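Local coordinates for flagellar brake protein YcgR (Escherichia coli K-12, PDB 5Y6H) that acts as a flagellar brake that, when bound to cyclic di-GMP, engages flagellar motor proteins and slows the motor, lowering motility, this piece being its N-terminal domain, at residues A45-P48 with D49-V52. Sequence-based numbering, arbitrary orientation.
Sequences AITP and DKLV
The tip of a beta hairpin in the YcgR N-terminal domain, where Thr47 and Lys50 face each other across the Pro48-Asp49 loop, a type I turn by its backbone angles, joins strand 37-47 to strand 50-54 as antiparallel neighbours. Thr47 N gives Lys50 O a bond of 3.0 Å in the carbonyl plane; the return bond, Lys50 N to Thr47 O, is weak at 3.4 Å. A side-chain bond inside the turn runs from Asp49 N to Thr47 OG1 (3.1 Å), making an ST turn. Thr47 holds OG1 between its own backbone N and carbonyl carbon (chi1 80°), which turns the hydroxyl to the amide nitrogens of the turn, 3.1 Å from Lys50 N. A valine here would probably leave Asp49 N without this acceptor and the turn less firmly fixed. Further along, Val52 N donates almost straight to Ala45 O (3.0 Å, 172°), although it lies well off the carbonyl plane. Ile46 and Leu51 lie side by side on one face of the sheet, where Ile46 also meets Leu17 and His24 of helix 13-26; Ile46 CD1 is 3.9 Å from Leu51 CG. On the other face Ala45 and Val52 pack beside Tyr94, with Ala45 CB 3.9 Å from Val52 CG2.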
ATOM      1  N   ALA A  45      -2.010   0.267  -9.818  1.00 20.80           N
ATOM      2  CA  ALA A  45      -2.795  -0.788 -10.435  1.00 25.02           C
ATOM      3  C   ALA A  45      -3.171  -1.814  -9.378  1.00 19.40           C
ATOM      4  O   ALA A  45      -2.465  -1.987  -8.379  1.00 17.94           O
ATOM      5  CB  ALA A  45      -2.023  -1.451 -11.579  1.00 29.68           C
ATOM      6  N   ILE A  46      -4.289  -2.499  -9.614  1.00 21.00           N
ATOM      7  CA  ILE A  46      -4.823  -3.466  -8.663  1.00 24.02           C
ATOM      8  C   ILE A  46      -5.455  -4.625  -9.428  1.00 23.43           C
ATOM      9  O   ILE A  46      -6.173  -4.416 -10.413  1.00 21.12           O
ATOM     10  CB  ILE A  46      -5.837  -2.814  -7.697  1.00 19.71           C
ATOM     11  CG1 ILE A  46      -6.358  -3.833  -6.681  1.00 19.61           C
ATOM     12  CG2 ILE A  46      -6.982  -2.141  -8.459  1.00 19.79           C
ATOM     13  CD1 ILE A  46      -5.295  -4.316  -5.704  1.00 26.11           C
ATOM     14  N   THR A  47      -5.147  -5.854  -8.996  1.00 18.44           N
ATOM     15  CA  THR A  47      -5.821  -7.070  -9.439  1.00 20.21           C
ATOM     16  C   THR A  47      -6.089  -7.911  -8.196  1.00 16.31           C
ATOM     17  O   THR A  47      -5.573  -7.584  -7.119  1.00 18.75           O
ATOM     18  CB  THR A  47      -4.983  -7.857 -10.458  1.00 17.19           C
ATOM     19  OG1 THR A  47      -3.987  -8.625  -9.772  1.00 19.58           O
ATOM     20  CG2 THR A  47      -4.314  -6.936 -11.475  1.00 19.41           C
ATOM     21  N   PRO A  48      -6.883  -8.985  -8.278  1.00 18.14           N
ATOM     22  CA  PRO A  48      -7.050  -9.848  -7.097  1.00 19.13           C
ATOM     23  C   PRO A  48      -5.750 -10.437  -6.583  1.00 17.82           C
ATOM     24  O   PRO A  48      -5.702 -10.876  -5.427  1.00 19.98           O
ATOM     25  CB  PRO A  48      -8.001 -10.945  -7.596  1.00 20.43           C
ATOM     26  CG  PRO A  48      -8.783 -10.284  -8.671  1.00 18.39           C
ATOM     27  CD  PRO A  48      -7.804  -9.374  -9.364  1.00 19.97           C
ATOM     28  N   ASP A  49      -4.689 -10.446  -7.390  1.00 17.07           N
ATOM     29  CA  ASP A  49      -3.446 -11.095  -7.010  1.00 17.03           C
ATOM     30  C   ASP A  49      -2.265 -10.146  -6.842  1.00 20.42           C
ATOM     31  O   ASP A  49      -1.202 -10.597  -6.399  1.00 20.48           O
ATOM     32  CB  ASP A  49      -3.077 -12.171  -8.042  1.00 21.41           C
ATOM     33  CG  ASP A  49      -4.052 -13.331  -8.047  1.00 34.53           C
ATOM     34  OD1 ASP A  49      -4.287 -13.903  -9.131  1.00 47.73           O
ATOM     35  OD2 ASP A  49      -4.581 -13.670  -6.967  1.00 33.82           O
ATOM     36  N   LYS A  50      -2.406  -8.857  -7.158  1.00 18.43           N
ATOM     37  CA  LYS A  50      -1.227  -8.000  -7.119  1.00 19.77           C
ATOM     38  C   LYS A  50      -1.602  -6.539  -6.908  1.00 18.37           C
ATOM     39  O   LYS A  50      -2.673  -6.083  -7.319  1.00 17.74           O
ATOM     40  CB  LYS A  50      -0.395  -8.157  -8.401  1.00 23.86           C
ATOM     41  CG  LYS A  50      -0.629  -7.082  -9.450  1.00 30.75           C
ATOM     42  CD  LYS A  50       0.272  -7.286 -10.660  1.00 27.97           C
ATOM     43  CE  LYS A  50      -0.465  -6.971 -11.951  1.00 30.61           C
ATOM     44  NZ  LYS A  50       0.439  -7.024 -13.134  1.00 28.84           N
ATOM     45  N   LEU A  51      -0.697  -5.818  -6.247  1.00 17.30           N
ATOM     46  CA  LEU A  51      -0.720  -4.365  -6.138  1.00 12.90           C
ATOM     47  C   LEU A  51       0.534  -3.815  -6.799  1.00 15.67           C
ATOM     48  O   LEU A  51       1.634  -4.325  -6.570  1.00 20.12           O
ATOM     49  CB  LEU A  51      -0.741  -3.894  -4.674  1.00 15.06           C
ATOM     50  CG  LEU A  51      -1.963  -4.022  -3.768  1.00 21.62           C
ATOM     51  CD1 LEU A  51      -2.319  -5.473  -3.522  1.00 23.97           C
ATOM     52  CD2 LEU A  51      -1.695  -3.304  -2.443  1.00 23.18           C
ATOM     53  N   VAL A  52       0.376  -2.765  -7.600  1.00 14.86           N
ATOM     54  CA  VAL A  52       1.504  -2.063  -8.208  1.00 16.15           C
ATOM     55  C   VAL A  52       1.582  -0.681  -7.576  1.00 18.63           C
ATOM     56  O   VAL A  52       0.608   0.080  -7.623  1.00 16.48           O
ATOM     57  CB  VAL A  52       1.362  -1.965  -9.734  1.00 22.59           C
ATOM     58  CG1 VAL A  52       2.609  -1.345 -10.342  1.00 22.47           C
ATOM     59  CG2 VAL A  52       1.102  -3.337 -10.334  1.00 23.96           C
TER